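Local atomic coordinates of flagellar brake protein YcgR (Klebsiella pneumoniae, PDB entry 5KEC), a protein that binds the second messenger cyclic di-GMP and probably activates transcription of the type 3 fimbriae genes linked to biofilm formation. Residues E31-N36 with R111-R116; A80-H85 with Y96-P101; A148-T153 with E200-I205; G176-D181 with L214-R219. One frame throughout, in Å; residues are numbered along the deposited sequence.

Interaction 1: E31-N36 with R111-R116; sequences EIFFNN and RDPRFR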
# COMPACT_ATOMS: atom_id res chain seq x y z
N GLU B 31 -13.70 1.59 -0.44
CA GLU B 31 -12.71 0.67 -0.98
C GLU B 31 -11.57 0.44 0.00
O GLU B 31 -10.95 1.40 0.47
CB GLU B 31 -12.16 1.18 -2.31
CG GLU B 31 -11.34 0.15 -3.07
CD GLU B 31 -11.14 0.52 -4.53
OE1 GLU B 31 -11.50 1.65 -4.92
OE2 GLU B 31 -10.62 -0.33 -5.29
N ILE B 32 -11.31 -0.82 0.31
CA ILE B 32 -10.27 -1.20 1.27
C ILE B 32 -9.13 -1.89 0.55
O ILE B 32 -9.35 -2.91 -0.12
CB ILE B 32 -10.84 -2.18 2.31
CG1 ILE B 32 -12.24 -1.76 2.74
CG2 ILE B 32 -9.88 -2.32 3.50
CD1 ILE B 32 -12.93 -2.75 3.67
N PHE B 33 -7.92 -1.35 0.67
CA PHE B 33 -6.75 -1.94 0.04
C PHE B 33 -5.88 -2.65 1.07
O PHE B 33 -5.61 -2.11 2.14
CB PHE B 33 -5.90 -0.88 -0.65
CG PHE B 33 -6.61 -0.13 -1.73
CD1 PHE B 33 -6.70 -0.65 -3.01
CD2 PHE B 33 -7.17 1.11 -1.48
CE1 PHE B 33 -7.35 0.04 -4.01
CE2 PHE B 33 -7.83 1.81 -2.48
CZ PHE B 33 -7.91 1.27 -3.75
N PHE B 34 -5.45 -3.86 0.76
CA PHE B 34 -4.40 -4.51 1.52
C PHE B 34 -3.61 -5.46 0.63
O PHE B 34 -4.19 -6.31 -0.04
CB PHE B 34 -4.94 -5.24 2.76
CG PHE B 34 -6.24 -5.97 2.52
CD1 PHE B 34 -6.25 -7.32 2.26
CD2 PHE B 34 -7.44 -5.29 2.55
CE1 PHE B 34 -7.44 -7.99 2.05
CE2 PHE B 34 -8.63 -5.95 2.34
CZ PHE B 34 -8.63 -7.30 2.08
N ASN B 35 -2.30 -5.27 0.61
CA ASN B 35 -1.42 -6.10 -0.20
C ASN B 35 -1.80 -6.08 -1.68
O ASN B 35 -1.65 -5.06 -2.35
CB ASN B 35 -1.44 -7.54 0.34
CG ASN B 35 -1.18 -7.61 1.84
OD1 ASN B 35 -0.41 -6.81 2.38
ND2 ASN B 35 -1.84 -8.55 2.51
N ASN B 36 -2.31 -7.20 -2.17
CA ASN B 36 -2.65 -7.36 -3.58
C ASN B 36 -4.11 -7.03 -3.84
O ASN B 36 -4.53 -6.86 -4.99
CB ASN B 36 -2.41 -8.82 -3.98
CG ASN B 36 -1.58 -8.94 -5.22
OD1 ASN B 36 -0.76 -8.07 -5.52
ND2 ASN B 36 -1.78 -10.03 -5.97
N ARG B 111 -5.90 6.94 -6.56
CA ARG B 111 -4.49 6.63 -6.33
C ARG B 111 -4.33 5.22 -5.78
O ARG B 111 -4.03 5.03 -4.60
CB ARG B 111 -3.85 7.64 -5.38
CG ARG B 111 -3.71 9.04 -5.95
CD ARG B 111 -4.58 10.03 -5.18
NE ARG B 111 -3.92 11.33 -5.03
CZ ARG B 111 -3.05 11.61 -4.07
NH1 ARG B 111 -2.71 10.69 -3.18
NH2 ARG B 111 -2.50 12.82 -4.00
N ASP B 112 -4.52 4.23 -6.65
CA ASP B 112 -4.45 2.84 -6.24
C ASP B 112 -3.04 2.49 -5.76
O ASP B 112 -2.10 2.47 -6.55
CB ASP B 112 -4.88 1.94 -7.40
CG ASP B 112 -5.27 0.55 -6.95
OD1 ASP B 112 -4.48 -0.08 -6.21
OD2 ASP B 112 -6.37 0.09 -7.32
N PRO B 113 -2.90 2.20 -4.46
CA PRO B 113 -1.59 1.92 -3.86
C PRO B 113 -0.99 0.59 -4.31
O PRO B 113 0.18 0.33 -4.04
CB PRO B 113 -1.90 1.86 -2.36
CG PRO B 113 -3.33 1.45 -2.30
CD PRO B 113 -3.99 2.12 -3.47
N ARG B 114 -1.79 -0.25 -4.97
CA ARG B 114 -1.33 -1.56 -5.40
C ARG B 114 -0.47 -1.47 -6.66
O ARG B 114 0.26 -2.41 -6.99
CB ARG B 114 -2.51 -2.50 -5.63
CG ARG B 114 -3.43 -2.67 -4.43
CD ARG B 114 -4.66 -3.50 -4.79
NE ARG B 114 -5.47 -2.85 -5.82
CZ ARG B 114 -6.46 -3.44 -6.48
NH1 ARG B 114 -6.76 -4.71 -6.22
NH2 ARG B 114 -7.14 -2.78 -7.40
N PHE B 115 -0.54 -0.35 -7.36
CA PHE B 115 0.17 -0.19 -8.63
C PHE B 115 1.61 0.26 -8.43
O PHE B 115 1.91 1.07 -7.54
CB PHE B 115 -0.56 0.80 -9.54
CG PHE B 115 -1.77 0.21 -10.22
CD1 PHE B 115 -1.67 -0.33 -11.50
CD2 PHE B 115 -3.00 0.20 -9.59
CE1 PHE B 115 -2.78 -0.87 -12.13
CE2 PHE B 115 -4.12 -0.34 -10.22
CZ PHE B 115 -4.00 -0.88 -11.49
N ARG B 116 2.51 -0.26 -9.26
CA ARG B 116 3.92 0.09 -9.20
C ARG B 116 4.44 0.46 -10.59
O ARG B 116 3.96 -0.05 -11.60
CB ARG B 116 4.75 -1.04 -8.59
CG ARG B 116 4.41 -1.34 -7.13
CD ARG B 116 5.24 -2.48 -6.54
NE ARG B 116 5.24 -3.66 -7.42
CZ ARG B 116 4.27 -4.57 -7.45
NH1 ARG B 116 3.21 -4.45 -6.67
NH2 ARG B 116 4.36 -5.60 -8.28

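Interaction 2: A80-H85 with Y96-P101; sequences AALTKH and YAFSLP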
# COMPACT_ATOMS: atom_id res chain seq x y z
N ALA B 80 -6.32 4.00 8.24
CA ALA B 80 -6.88 3.72 9.54
C ALA B 80 -6.43 2.36 10.03
O ALA B 80 -6.29 1.42 9.26
CB ALA B 80 -8.41 3.80 9.51
N ALA B 81 -6.18 2.27 11.33
CA ALA B 81 -5.73 1.03 11.93
C ALA B 81 -6.92 0.26 12.50
O ALA B 81 -7.89 0.85 12.98
CB ALA B 81 -4.69 1.30 13.02
N LEU B 82 -6.82 -1.06 12.44
CA LEU B 82 -7.85 -1.94 12.97
C LEU B 82 -7.73 -1.97 14.48
O LEU B 82 -6.63 -2.12 15.02
CB LEU B 82 -7.65 -3.34 12.38
CG LEU B 82 -8.68 -4.45 12.56
CD1 LEU B 82 -8.37 -5.57 11.59
CD2 LEU B 82 -8.71 -4.97 13.99
N THR B 83 -8.86 -1.83 15.17
CA THR B 83 -8.86 -1.84 16.63
C THR B 83 -9.50 -3.11 17.18
O THR B 83 -9.03 -3.68 18.17
CB THR B 83 -9.60 -0.61 17.20
OG1 THR B 83 -10.99 -0.68 16.84
CG2 THR B 83 -8.99 0.67 16.67
N LYS B 84 -10.59 -3.55 16.55
CA LYS B 84 -11.33 -4.72 17.00
C LYS B 84 -11.75 -5.57 15.82
O LYS B 84 -11.84 -5.09 14.69
CB LYS B 84 -12.59 -4.29 17.76
CG LYS B 84 -12.37 -3.23 18.82
CD LYS B 84 -13.68 -2.58 19.22
CE LYS B 84 -13.46 -1.42 20.17
NZ LYS B 84 -14.71 -0.65 20.40
N HIS B 85 -12.02 -6.85 16.08
CA HIS B 85 -12.59 -7.71 15.05
C HIS B 85 -13.19 -8.97 15.65
O HIS B 85 -12.64 -9.55 16.58
CB HIS B 85 -11.54 -8.08 13.99
CG HIS B 85 -10.72 -9.28 14.34
ND1 HIS B 85 -9.38 -9.20 14.66
CD2 HIS B 85 -11.04 -10.59 14.40
CE1 HIS B 85 -8.91 -10.41 14.92
NE2 HIS B 85 -9.90 -11.27 14.77
N TYR B 96 -15.17 -5.75 11.41
CA TYR B 96 -13.94 -5.04 11.72
C TYR B 96 -14.23 -3.64 12.23
O TYR B 96 -15.05 -2.91 11.66
CB TYR B 96 -13.07 -4.90 10.47
CG TYR B 96 -12.48 -6.20 9.96
CD1 TYR B 96 -13.10 -6.92 8.95
CD2 TYR B 96 -11.29 -6.69 10.48
CE1 TYR B 96 -12.56 -8.09 8.48
CE2 TYR B 96 -10.74 -7.87 10.01
CZ TYR B 96 -11.38 -8.56 9.01
OH TYR B 96 -10.84 -9.73 8.54
N ALA B 97 -13.56 -3.25 13.31
CA ALA B 97 -13.65 -1.88 13.79
C ALA B 97 -12.32 -1.18 13.57
O ALA B 97 -11.26 -1.68 13.97
CB ALA B 97 -14.04 -1.85 15.26
N PHE B 98 -12.37 -0.03 12.92
CA PHE B 98 -11.18 0.77 12.64
C PHE B 98 -11.30 2.09 13.38
O PHE B 98 -12.40 2.62 13.54
CB PHE B 98 -11.04 1.04 11.14
CG PHE B 98 -10.71 -0.18 10.32
CD1 PHE B 98 -9.39 -0.51 10.05
CD2 PHE B 98 -11.72 -0.98 9.80
CE1 PHE B 98 -9.08 -1.63 9.30
CE2 PHE B 98 -11.41 -2.10 9.05
CZ PHE B 98 -10.09 -2.42 8.80
N SER B 99 -10.19 2.64 13.85
CA SER B 99 -10.21 3.96 14.45
C SER B 99 -10.54 4.98 13.36
O SER B 99 -10.08 4.84 12.23
CB SER B 99 -8.87 4.31 15.08
OG SER B 99 -8.74 3.72 16.36
N LEU B 100 -11.34 5.98 13.70
CA LEU B 100 -11.62 7.04 12.74
C LEU B 100 -10.31 7.68 12.34
O LEU B 100 -9.43 7.87 13.18
CB LEU B 100 -12.58 8.08 13.32
CG LEU B 100 -14.07 7.74 13.27
CD1 LEU B 100 -14.88 8.79 14.02
CD2 LEU B 100 -14.57 7.61 11.83
N PRO B 101 -10.16 8.00 11.05
CA PRO B 101 -8.94 8.66 10.59
C PRO B 101 -8.85 10.04 11.21
O PRO B 101 -9.88 10.64 11.54
CB PRO B 101 -9.16 8.77 9.08
CG PRO B 101 -10.65 8.80 8.92
CD PRO B 101 -11.17 7.88 9.98

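Interaction 3: A148-T153 with E200-I205; sequences ALMTKT and ESYYQI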
# COMPACT_ATOMS: atom_id res chain seq x y z
N ALA B 148 8.90 -4.39 -6.80
CA ALA B 148 9.02 -5.78 -7.23
C ALA B 148 10.48 -6.08 -7.51
O ALA B 148 11.14 -5.34 -8.24
CB ALA B 148 8.17 -6.03 -8.48
N LEU B 149 10.97 -7.15 -6.91
CA LEU B 149 12.35 -7.57 -7.09
C LEU B 149 12.33 -8.82 -7.93
O LEU B 149 11.41 -9.63 -7.83
CB LEU B 149 13.01 -7.86 -5.74
CG LEU B 149 12.85 -6.74 -4.71
CD1 LEU B 149 13.30 -7.20 -3.33
CD2 LEU B 149 13.62 -5.49 -5.14
N MET B 150 13.34 -8.99 -8.78
CA MET B 150 13.38 -10.13 -9.67
C MET B 150 14.73 -10.83 -9.65
O MET B 150 15.78 -10.19 -9.57
CB MET B 150 13.02 -9.69 -11.09
CG MET B 150 13.05 -10.80 -12.12
SD MET B 150 12.13 -10.33 -13.62
CE MET B 150 10.47 -10.22 -12.95
N THR B 151 14.69 -12.15 -9.71
CA THR B 151 15.90 -12.95 -9.79
C THR B 151 15.57 -14.31 -10.39
O THR B 151 14.44 -14.78 -10.31
CB THR B 151 16.54 -13.15 -8.41
OG1 THR B 151 17.72 -13.94 -8.54
CG2 THR B 151 15.58 -13.86 -7.47
N LYS B 152 16.57 -14.95 -10.99
CA LYS B 152 16.37 -16.29 -11.53
C LYS B 152 16.76 -17.35 -10.51
O LYS B 152 16.45 -18.53 -10.67
CB LYS B 152 17.14 -16.47 -12.84
CG LYS B 152 16.72 -15.46 -13.91
CD LYS B 152 17.63 -15.50 -15.13
CE LYS B 152 17.45 -16.78 -15.92
NZ LYS B 152 16.02 -16.99 -16.29
N THR B 153 17.43 -16.91 -9.44
CA THR B 153 17.92 -17.83 -8.42
C THR B 153 17.55 -17.38 -7.01
O THR B 153 18.42 -17.03 -6.21
CB THR B 153 19.45 -17.99 -8.50
OG1 THR B 153 20.07 -16.70 -8.49
CG2 THR B 153 19.84 -18.72 -9.77
N GLU B 200 12.55 -19.32 -20.22
CA GLU B 200 13.20 -18.65 -19.09
C GLU B 200 12.19 -18.34 -18.00
O GLU B 200 11.13 -17.76 -18.26
CB GLU B 200 13.87 -17.35 -19.54
CG GLU B 200 15.14 -17.54 -20.35
CD GLU B 200 16.34 -17.86 -19.47
OE1 GLU B 200 17.07 -16.92 -19.09
OE2 GLU B 200 16.55 -19.06 -19.17
N SER B 201 12.51 -18.71 -16.77
CA SER B 201 11.65 -18.39 -15.63
C SER B 201 12.29 -17.36 -14.70
O SER B 201 13.45 -17.48 -14.31
CB SER B 201 11.29 -19.66 -14.85
OG SER B 201 10.58 -20.57 -15.66
N TYR B 202 11.52 -16.34 -14.36
CA TYR B 202 11.98 -15.27 -13.49
C TYR B 202 11.09 -15.23 -12.26
O TYR B 202 9.87 -15.34 -12.37
CB TYR B 202 11.93 -13.93 -14.22
CG TYR B 202 12.69 -13.93 -15.51
CD1 TYR B 202 14.02 -13.53 -15.56
CD2 TYR B 202 12.09 -14.36 -16.69
CE1 TYR B 202 14.72 -13.54 -16.75
CE2 TYR B 202 12.79 -14.38 -17.88
CZ TYR B 202 14.10 -13.96 -17.91
OH TYR B 202 14.80 -13.98 -19.09
N TYR B 203 11.70 -15.08 -11.10
CA TYR B 203 10.94 -14.97 -9.87
C TYR B 203 10.74 -13.51 -9.51
O TYR B 203 11.70 -12.74 -9.43
CB TYR B 203 11.63 -15.72 -8.73
CG TYR B 203 11.69 -17.21 -8.95
CD1 TYR B 203 10.75 -18.05 -8.37
CD2 TYR B 203 12.67 -17.77 -9.74
CE1 TYR B 203 10.79 -19.42 -8.58
CE2 TYR B 203 12.73 -19.14 -9.95
CZ TYR B 203 11.78 -19.95 -9.37
OH TYR B 203 11.83 -21.32 -9.57
N GLN B 204 9.48 -13.12 -9.31
CA GLN B 204 9.15 -11.76 -8.92
C GLN B 204 8.68 -11.75 -7.47
O GLN B 204 7.68 -12.37 -7.13
CB GLN B 204 8.07 -11.18 -9.83
CG GLN B 204 7.60 -9.79 -9.41
CD GLN B 204 6.62 -9.18 -10.38
OE1 GLN B 204 7.00 -8.70 -11.44
NE2 GLN B 204 5.33 -9.20 -10.02
N ILE B 205 9.44 -11.05 -6.63
CA ILE B 205 9.09 -10.92 -5.23
C ILE B 205 8.60 -9.51 -4.96
O ILE B 205 9.34 -8.54 -5.13
CB ILE B 205 10.28 -11.25 -4.31
CG1 ILE B 205 10.77 -12.68 -4.56
CG2 ILE B 205 9.89 -11.08 -2.85
CD1 ILE B 205 11.98 -12.76 -5.46
O HOH W 1 14.93 -19.36 -12.96

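Interaction 4: G176-D181 with L214-R219; sequences GEITID and LDDQRR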
# COMPACT_ATOMS: atom_id res chain seq x y z
N GLY B 176 21.94 7.25 -5.51
CA GLY B 176 22.68 6.75 -4.36
C GLY B 176 22.14 5.43 -3.83
O GLY B 176 21.57 4.63 -4.58
N GLU B 177 22.32 5.21 -2.54
CA GLU B 177 21.89 3.98 -1.92
C GLU B 177 20.98 4.26 -0.74
O GLU B 177 21.08 5.30 -0.09
CB GLU B 177 23.10 3.13 -1.49
CG GLU B 177 23.94 2.69 -2.67
CD GLU B 177 25.00 1.68 -2.31
OE1 GLU B 177 25.56 1.76 -1.19
OE2 GLU B 177 25.28 0.79 -3.15
N ILE B 178 20.08 3.32 -0.48
CA ILE B 178 19.16 3.43 0.63
C ILE B 178 19.03 2.09 1.33
O ILE B 178 18.56 1.11 0.73
CB ILE B 178 17.76 3.88 0.17
CG1 ILE B 178 17.83 5.21 -0.57
CG2 ILE B 178 16.81 3.99 1.37
CD1 ILE B 178 16.49 5.71 -1.05
N THR B 179 19.45 2.03 2.58
CA THR B 179 19.32 0.82 3.38
C THR B 179 17.93 0.79 4.00
O THR B 179 17.50 1.76 4.61
CB THR B 179 20.40 0.75 4.48
OG1 THR B 179 21.69 0.70 3.86
CG2 THR B 179 20.23 -0.51 5.33
N ILE B 180 17.23 -0.32 3.84
CA ILE B 180 15.85 -0.39 4.27
C ILE B 180 15.48 -1.81 4.64
O ILE B 180 16.20 -2.75 4.32
CB ILE B 180 14.92 0.09 3.13
CG1 ILE B 180 13.53 0.42 3.67
CG2 ILE B 180 14.87 -0.95 2.00
CD1 ILE B 180 12.61 1.03 2.64
N ASP B 181 14.35 -1.97 5.32
CA ASP B 181 13.82 -3.29 5.61
C ASP B 181 12.65 -3.60 4.68
O ASP B 181 11.79 -2.74 4.45
CB ASP B 181 13.39 -3.39 7.07
CG ASP B 181 14.53 -3.10 8.02
OD1 ASP B 181 15.63 -3.63 7.79
OD2 ASP B 181 14.32 -2.33 8.98
N LEU B 214 11.89 9.33 7.35
CA LEU B 214 11.15 10.06 6.34
C LEU B 214 12.09 10.45 5.21
O LEU B 214 11.70 10.50 4.05
CB LEU B 214 10.51 11.33 6.92
CG LEU B 214 9.10 11.19 7.50
CD1 LEU B 214 9.14 10.41 8.80
CD2 LEU B 214 8.47 12.56 7.69
N ASP B 215 13.34 10.74 5.57
CA ASP B 215 14.33 11.12 4.58
C ASP B 215 14.46 10.05 3.50
O ASP B 215 14.60 10.36 2.32
CB ASP B 215 15.70 11.38 5.23
CG ASP B 215 15.81 12.77 5.82
OD1 ASP B 215 14.96 13.63 5.50
OD2 ASP B 215 16.77 13.02 6.58
N ASP B 216 14.39 8.79 3.93
CA ASP B 216 14.46 7.68 2.99
C ASP B 216 13.25 7.65 2.07
O ASP B 216 13.38 7.52 0.85
CB ASP B 216 14.62 6.36 3.73
CG ASP B 216 15.96 6.23 4.40
OD1 ASP B 216 16.91 6.92 3.96
OD2 ASP B 216 16.08 5.44 5.37
N GLN B 217 12.06 7.80 2.65
CA GLN B 217 10.83 7.83 1.87
C GLN B 217 10.80 9.02 0.91
O GLN B 217 10.34 8.91 -0.22
CB GLN B 217 9.61 7.84 2.78
CG GLN B 217 8.30 8.04 2.06
CD GLN B 217 7.18 8.40 3.01
OE1 GLN B 217 6.68 7.55 3.76
NE2 GLN B 217 6.79 9.67 3.01
N ARG B 218 11.27 10.18 1.38
CA ARG B 218 11.32 11.36 0.53
C ARG B 218 12.23 11.13 -0.67
O ARG B 218 11.91 11.53 -1.79
CB ARG B 218 11.80 12.58 1.31
CG ARG B 218 10.70 13.32 2.07
CD ARG B 218 11.17 14.72 2.45
NE ARG B 218 10.12 15.51 3.09
CZ ARG B 218 10.05 15.73 4.40
NH1 ARG B 218 10.96 15.21 5.21
NH2 ARG B 218 9.06 16.46 4.90
N ARG B 219 13.36 10.48 -0.44
CA ARG B 219 14.26 10.15 -1.53
C ARG B 219 13.55 9.24 -2.53
O ARG B 219 13.66 9.43 -3.74
CB ARG B 219 15.54 9.51 -1.02
CG ARG B 219 16.48 10.49 -0.33
CD ARG B 219 17.67 9.78 0.28
NE ARG B 219 18.60 9.29 -0.73
CZ ARG B 219 19.56 8.40 -0.50
NH1 ARG B 219 19.71 7.89 0.72
NH2 ARG B 219 20.36 8.01 -1.49
O HOH W 2 14.96 3.38 4.80

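Interaction 1: E31-N36 with R111-R116
Pro113 lies across one face of the Phe33 ring, the apolar half of this contact. Its CD sits over the ring centre, 3.7 Å from the centroid and only 4° off the ring normal, a CH-pi contact, while Pro113 CG touches Phe33 CG at 3.7 Å. With CG anti to its carbonyl carbon (chi1 -60°), Phe33 sends the ring from the strand toward the 112-115 turn. The side chain of Arg114 crosses it at about a right angle and brings NE to the ring edge, 3.8 Å from Phe33 CD1.

Within segment 111-116, Arg114 grips the Asp112 carboxylate side-on, NE giving a salt bridge to the syn lone pair of OD1 at 3.0 Å and NH2 bonding OD2, both nearly in the guanidinium plane. The anti lone pair of OD1 takes the backbone N of Arg114, closing an Asx turn at the start of the type I turn from Asp112 to Phe115. Two donors thus hold OD1 and fix the carboxylate, and Arg110 binds OD2 from outside the segment; Arg110 also reaches Glu31, whose other carboxylate oxygen meets His70.

Across the segments the polar link is slight: Arg114 NH1 makes a weak bond to Asn36 O at 3.3 Å, while Arg114 CG rests on Asn35 O.

Arg110, Arg111 and Arg114 bind cyclic di-GMP in another structure of this protein. Arg110 and Arg114 are spaced as the arginines of the RxxxR motif, and this ligand-free loop, laid against strand 29-34, has the character of the PilZ nucleotide-binding linker.

Interaction 2: A80-H85 with Y96-P101
Leu82 CD1 stands 3.3 Å from Tyr96 CD2, at the edge of the ring and near its plane. Leu82 CG, anti to the backbone N (chi1 -170°), lies beside the same Tyr96 CD2. The CB of Leu82 meets Phe98 CE1 at 3.8 Å. His85 CB also approaches Tyr96 CD2, obliquely. On the other face of the sheet, the CB of Ala97 packs against Lys84 CB. Thr83 CG2 comes as close as 3.1 Å to Ser99 OG.

Beneath these side chains run the backbone bonds. Ala97 O is held twice, by Thr83 N at 2.7 Å and more loosely by Lys84 N at 3.3 Å, and Ala97 N returns a bond of 2.9 Å to Lys84 O. Nearer the other end, Ser99 N bonds Ala81 O at 3.0 Å.

Outside the pair, Glu50 receives both Thr83 OG1 and Lys84 NZ, while Tyr96 OH is held by the backbone of Arg57 and Ile59. The Phe98 ring meets Phe67 edge-to-face and also lies against Phe51.

Because Thr83 and Lys84 both face Ala97, the register slips by one residue between Leu82 and Lys84. This is a classic beta bulge in the antiparallel hairpin of strands 74-87 and 94-99, part of the YcgR-like beta domain and away from the nucleotide site.

Interaction 3: A148-T153 with E200-I205
Lys152 NZ is gripped by three residues of segment 200-205. It forms a salt bridge to Glu200 OE1 at 3.0 Å, weak as a hydrogen bond, and a second weak bond to Ser201 O at 3.3 Å. It also stands over one face of the Tyr202 ring, 4.0 Å from the centroid and offset toward the rim, a cation-pi contact. Bends at chi3 (69°) and chi4 (55°) fold the end of the lysine into this position, its CG resting against Tyr202 CD1. A water bridges Lys152 O and Ser201 O, donating to both.

Met150 SD packs 3.7 Å from Tyr202 CB and lies obliquely 4.9 Å from the ring centroid, a Met-aromatic contact, while its CE reaches toward Gln204.

The strands pair through four backbone bonds, Leu149 with Ile205 and Thr151 with Tyr203 each exchanging two; the shortest is Ile205 N to Leu149 O at 2.7 Å. Just past the pairing, Thr151 OG1 accepts from Thr153 N in an ST turn.

Gln204, which binds cyclic di-GMP in another structure of this protein, packs on Ala148 and Arg116. Strand 146-151 also pairs with strand 134-142, and strand 199-210 with strand 177-193; Phe137 of strand 134-142 touches Leu149, Thr151 and Ile205.

Interaction 4: G176-D181 with L214-R219
Ile178 of strand 177-181 and Asp216 of helix 214-219 bring their CA atoms within 6.8 Å, the two segment axes passing 9.6 Å apart with their directions at 120°. The Ile178 side chain points to the helix and carries most of the apolar contact. Its CG2 lies against the carboxylate of Asp216, 3.9 Å from CG, and its CD1 touches Arg219 CB at 3.9 Å. CG1, anti to the carbonyl carbon (chi1 -57°), sits over one face of the Arg219 guanidinium, 3.5 Å from NH1 and offset toward the rim. Isoleucine and arginine slide past each other in opposite directions.

The same guanidinium turns its edge to the strand backbone. NH1 and NH2 both donate to Glu177 O, at 3.0 and 3.1 Å, but both bonds are bent and weak. The arginine chain is bent at chi3 (71°), and NH2 has a further partner in Tyr175 O, so one carbonyl of the strand and one of the loop before it face the same cation. Gly176 CA lies at the guanidinium edge, near its plane.

Asp216 has its main polar partner in His213 ND1, just before the segment, and Phe211 also packs against it. Ile178 leans as well on Leu172. The contact joins the first turns of the C-terminal helix 214-234 to the start of strand 177-193: helix-on-sheet packing at the C-terminal end of the PilZ-type beta domain.

Interaction 2 belongs to the N-terminal sheet, interactions 3 and 4 to the C-terminal one, and interaction 1 lies between them, its centre about 5 Å from that of the chain. Along the sequence interaction 2 falls between the two segments of interaction 1, whereas 3 and 4 follow and interleave. Interaction 1 shares its sheet with interaction 2, the centres about 18 Å apart, and touches interaction 3 through Arg116, which packs on Ala148 and Gln204. Interactions 3 and 4 do not touch, but share a sheet through the neighbouring strands 177-193 and 199-210, centres about 23 Å apart. The linker of 111-116 therefore connects both beta domains, placing nucleotide-binding arginines at their junction.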